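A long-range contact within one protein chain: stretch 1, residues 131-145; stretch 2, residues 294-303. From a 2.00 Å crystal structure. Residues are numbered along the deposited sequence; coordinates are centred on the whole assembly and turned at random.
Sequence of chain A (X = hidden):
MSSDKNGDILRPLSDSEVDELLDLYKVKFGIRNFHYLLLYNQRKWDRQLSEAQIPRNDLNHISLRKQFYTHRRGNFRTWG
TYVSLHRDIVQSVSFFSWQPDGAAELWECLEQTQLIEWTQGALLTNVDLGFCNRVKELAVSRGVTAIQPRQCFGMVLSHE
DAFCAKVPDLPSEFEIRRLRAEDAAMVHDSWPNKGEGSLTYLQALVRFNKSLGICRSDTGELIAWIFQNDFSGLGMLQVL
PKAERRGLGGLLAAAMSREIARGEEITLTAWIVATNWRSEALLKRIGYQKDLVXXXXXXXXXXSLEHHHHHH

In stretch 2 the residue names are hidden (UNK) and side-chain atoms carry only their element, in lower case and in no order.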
# COMPACT_ATOMS: atom_id res chain seq x y z
N PHE A 131 17.96 3.95 1.50
CA PHE A 131 17.63 5.32 1.14
C PHE A 131 17.16 6.10 2.36
O PHE A 131 17.10 7.33 2.34
CB PHE A 131 16.50 5.39 0.10
CG PHE A 131 16.81 4.70 -1.21
CD1 PHE A 131 18.07 4.81 -1.80
CD2 PHE A 131 15.82 3.98 -1.87
CE1 PHE A 131 18.34 4.21 -3.05
CE2 PHE A 131 16.07 3.38 -3.11
CZ PHE A 131 17.33 3.49 -3.71
N CYS A 132 16.83 5.38 3.43
CA CYS A 132 16.32 6.02 4.64
C CYS A 132 17.14 7.15 5.26
O CYS A 132 16.63 8.26 5.44
CB CYS A 132 16.02 4.96 5.70
SG CYS A 132 14.58 3.91 5.32
N ASN A 133 18.40 6.89 5.59
CA ASN A 133 19.23 7.92 6.22
C ASN A 133 19.39 9.15 5.35
O ASN A 133 19.12 10.28 5.78
CB ASN A 133 20.62 7.35 6.57
CG ASN A 133 21.37 8.21 7.58
OD1 ASN A 133 20.96 8.32 8.74
ND2 ASN A 133 22.48 8.82 7.15
N ARG A 134 19.82 8.95 4.11
CA ARG A 134 20.01 10.07 3.21
C ARG A 134 18.73 10.87 2.99
O ARG A 134 18.77 12.10 2.99
CB ARG A 134 20.58 9.60 1.88
CG ARG A 134 20.94 10.73 0.95
CD ARG A 134 21.76 10.27 -0.24
NE ARG A 134 22.10 11.39 -1.10
CZ ARG A 134 22.85 11.31 -2.20
NH1 ARG A 134 23.34 10.14 -2.59
NH2 ARG A 134 23.09 12.40 -2.92
N VAL A 135 17.60 10.20 2.81
CA VAL A 135 16.36 10.94 2.57
C VAL A 135 15.95 11.75 3.79
O VAL A 135 15.30 12.80 3.66
CB VAL A 135 15.20 10.01 2.19
CG1 VAL A 135 14.64 9.33 3.43
CG2 VAL A 135 14.12 10.80 1.48
N LYS A 136 16.31 11.29 4.98
CA LYS A 136 15.95 12.03 6.19
C LYS A 136 16.81 13.28 6.29
O LYS A 136 16.34 14.33 6.74
CB LYS A 136 16.11 11.15 7.43
CG LYS A 136 15.16 9.95 7.47
CD LYS A 136 15.47 9.00 8.62
CE LYS A 136 14.67 7.70 8.52
NZ LYS A 136 14.96 6.75 9.64
N GLU A 137 18.07 13.17 5.86
CA GLU A 137 19.00 14.31 5.88
C GLU A 137 18.46 15.37 4.94
O GLU A 137 18.42 16.57 5.26
CB GLU A 137 20.39 13.86 5.42
CG GLU A 137 21.06 12.84 6.34
CD GLU A 137 22.35 12.28 5.74
OE1 GLU A 137 23.25 13.08 5.38
OE2 GLU A 137 22.46 11.04 5.61
N LEU A 138 18.02 14.93 3.77
CA LEU A 138 17.44 15.81 2.77
C LEU A 138 16.24 16.53 3.35
O LEU A 138 16.11 17.75 3.23
CB LEU A 138 17.03 15.00 1.53
CG LEU A 138 16.30 15.71 0.39
CD1 LEU A 138 17.06 16.98 0.00
CD2 LEU A 138 16.20 14.76 -0.79
N ALA A 139 15.34 15.78 3.98
CA ALA A 139 14.15 16.37 4.59
C ALA A 139 14.53 17.52 5.51
O ALA A 139 13.88 18.57 5.51
CB ALA A 139 13.38 15.32 5.37
N VAL A 140 15.58 17.31 6.29
CA VAL A 140 16.05 18.32 7.22
C VAL A 140 16.65 19.50 6.47
O VAL A 140 16.41 20.66 6.82
CB VAL A 140 17.11 17.73 8.18
CG1 VAL A 140 17.66 18.82 9.09
CG2 VAL A 140 16.49 16.62 9.01
N SER A 141 17.41 19.21 5.42
CA SER A 141 18.03 20.26 4.62
C SER A 141 16.96 21.11 3.93
O SER A 141 17.26 22.16 3.36
CB SER A 141 18.95 19.67 3.55
OG SER A 141 18.24 19.44 2.34
N ARG A 142 15.71 20.66 3.99
CA ARG A 142 14.63 21.40 3.36
C ARG A 142 13.66 22.00 4.35
O ARG A 142 12.58 22.45 3.97
CB ARG A 142 13.88 20.51 2.38
CG ARG A 142 14.77 19.88 1.32
CD ARG A 142 15.70 20.92 0.70
NE ARG A 142 15.97 20.63 -0.70
CZ ARG A 142 15.02 20.61 -1.64
NH1 ARG A 142 15.35 20.34 -2.90
NH2 ARG A 142 13.76 20.87 -1.33
N GLY A 143 14.04 22.00 5.62
CA GLY A 143 13.18 22.59 6.64
C GLY A 143 12.48 21.69 7.64
O GLY A 143 11.90 22.20 8.60
N VAL A 144 12.50 20.38 7.44
CA VAL A 144 11.82 19.49 8.39
C VAL A 144 12.50 19.53 9.75
O VAL A 144 13.72 19.38 9.84
CB VAL A 144 11.78 18.04 7.88
CG1 VAL A 144 11.03 17.17 8.87
CG2 VAL A 144 11.09 18.00 6.52
N THR A 145 11.71 19.72 10.80
CA THR A 145 12.26 19.79 12.16
C THR A 145 11.89 18.60 13.03
O THR A 145 12.42 18.44 14.13
CB THR A 145 11.79 21.08 12.86
OG1 THR A 145 10.37 21.04 13.03
CG2 THR A 145 12.16 22.29 12.02
N UNK A 294 11.09 -2.25 5.19
CA UNK A 294 11.07 -0.91 4.63
C UNK A 294 10.62 0.06 5.69
O UNK A 294 10.09 -0.34 6.73
o UNK A 294 11.82 -1.71 2.04
n UNK A 294 10.10 -0.66 1.04
c UNK A 294 10.75 -1.10 2.12
c UNK A 294 10.09 -0.84 3.46
N UNK A 295 10.82 1.35 5.44
CA UNK A 295 10.37 2.34 6.40
C UNK A 295 9.30 3.23 5.79
O UNK A 295 9.25 3.44 4.58
o UNK A 295 14.44 3.03 8.96
c UNK A 295 11.54 3.21 6.90
o UNK A 295 13.15 4.78 8.78
c UNK A 295 12.22 2.66 8.15
c UNK A 295 13.35 3.55 8.66
N UNK A 296 8.40 3.69 6.65
CA UNK A 296 7.35 4.62 6.25
C UNK A 296 7.79 5.86 7.02
O UNK A 296 7.82 5.86 8.25
c UNK A 296 4.13 2.47 3.94
c UNK A 296 6.11 1.40 4.86
c UNK A 296 5.20 2.48 4.86
c UNK A 296 3.99 4.34 5.15
c UNK A 296 4.83 0.38 3.04
c UNK A 296 3.94 1.42 3.02
c UNK A 296 5.09 3.69 5.63
n UNK A 296 3.41 3.62 4.14
c UNK A 296 5.91 0.36 3.94
c UNK A 296 5.99 4.14 6.74
N UNK A 297 8.19 6.90 6.30
CA UNK A 297 8.67 8.10 6.95
C UNK A 297 7.69 9.25 6.86
O UNK A 297 7.53 9.86 5.80
c UNK A 297 10.99 7.35 6.36
c UNK A 297 12.36 7.65 5.77
c UNK A 297 10.57 9.69 7.14
c UNK A 297 10.01 8.54 6.35
N UNK A 298 7.03 9.53 7.97
CA UNK A 298 6.07 10.63 8.03
C UNK A 298 6.79 11.90 8.45
O UNK A 298 7.36 11.98 9.54
c UNK A 298 3.26 11.96 8.15
c UNK A 298 4.01 11.42 9.36
n UNK A 298 1.70 13.80 7.44
c UNK A 298 4.96 10.28 9.03
c UNK A 298 2.26 13.02 8.58
N UNK A 299 6.78 12.90 7.56
CA UNK A 299 7.40 14.20 7.83
C UNK A 299 6.35 15.10 8.49
O UNK A 299 5.24 15.22 7.98
c UNK A 299 9.27 14.48 5.98
c UNK A 299 9.57 13.02 6.18
c UNK A 299 9.36 14.87 4.51
c UNK A 299 7.88 14.83 6.53
N UNK A 300 6.69 15.71 9.62
CA UNK A 300 5.74 16.59 10.30
C UNK A 300 5.73 17.98 9.66
O UNK A 300 6.79 18.55 9.38
c UNK A 300 6.06 16.74 11.82
c UNK A 300 6.42 15.39 12.42
c UNK A 300 7.19 17.74 12.02
N UNK A 301 4.53 18.53 9.40
CA UNK A 301 4.42 19.86 8.78
C UNK A 301 5.19 20.92 9.58
O UNK A 301 5.06 21.00 10.80
c UNK A 301 2.92 20.11 8.77
c UNK A 301 2.34 18.73 8.68
c UNK A 301 3.20 17.95 9.65
N UNK A 302 5.98 21.72 8.87
CA UNK A 302 6.79 22.77 9.49
C UNK A 302 6.32 23.27 10.85
O UNK A 302 6.83 22.83 11.88
n UNK A 302 9.18 23.09 8.28
c UNK A 302 6.93 23.96 8.55
c UNK A 302 8.32 24.05 7.94
o UNK A 302 8.62 24.97 7.18
N UNK A 303 5.38 24.21 10.85
CA UNK A 303 4.85 24.77 12.09
C UNK A 303 3.54 25.49 11.80
O UNK A 303 2.52 25.13 12.42
o UNK A 303 6.09 26.85 11.84
c UNK A 303 5.85 25.75 12.71
O HOH W 1 8.80 19.89 10.50

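Position 294 carries two side-chain carbons, the second bonded to one oxygen and one nitrogen, and its side chain makes no contact with stretch 1. A short amide of this kind is Asn 294. At position 295 three carbons run in a row and the third bears two oxygens, a carboxylate. Its CB lies 3.5 Å from Cys 132 SG, and one carboxylate oxygen approaches Lys 136 NZ to 2.8 Å. The residue is Glu 295; that oxygen, OE1, accepts a hydrogen bond within a salt bridge, while OE2 is hydrogen-bonded elsewhere in the structure.

Position 296 has one carbon leading to fused five- and six-membered rings with eight carbons and one nitrogen. This indole makes the residue Trp 296; its CA-to-CB bond points away from stretch 1, and the side chain makes no contact there. Position 297 returns to it with four carbons, forked at the first, one arm two carbons long. The end of that arm lies 3.7 Å from Val 135 CG1 and 3.6 Å from Lys 136 CE. The pattern identifies Ile 297, whose CD1 is the atom at both contacts.

Four carbons in a row ending in nitrogen mark position 298, out of reach of stretch 1, as Lys 298. Position 299 also has four carbons, but forked at the second, and it faces Ala 139 and Val 144. This is Leu 299: its CD2 is 4.1 Å from Ala 139 CB, and its CG is 4.0 Å from Val 144 CG2.

At position 300 a single carbon carries two others, giving Val 300. Its carbonyl O accepts a hydrogen bond from a water (2.7 Å to the water O), which in turn accepts one from Thr 145 N (2.9 Å to the same O). Position 301 closes three carbons onto its own backbone N; Pro 301 points away. Position 302 has two carbons, the second with one oxygen and one nitrogen, and the nitrogen of this group lies 2.9 Å from Gly 143 O. It is Asn 302, with ND2 donating a hydrogen bond to Gly 143 O. Position 303, one carbon then one oxygen, is Ser 303, without contact.

The helix and strand run nearly parallel, 15° apart, with axes 10.0 Å apart at closest approach. Alternation along the strand directs Glu 295, Ile 297 and Leu 299 toward the helix, where Cys 132, Val 135 and Ala 139 face them. The apolar packing is flanked by the salt bridge near one end and, beyond the helix, by the hydrogen bond from the Asn 302 amide to Gly 143 O and the water bridge.

Stretch 2 (294-303) NEWIKLVPNS
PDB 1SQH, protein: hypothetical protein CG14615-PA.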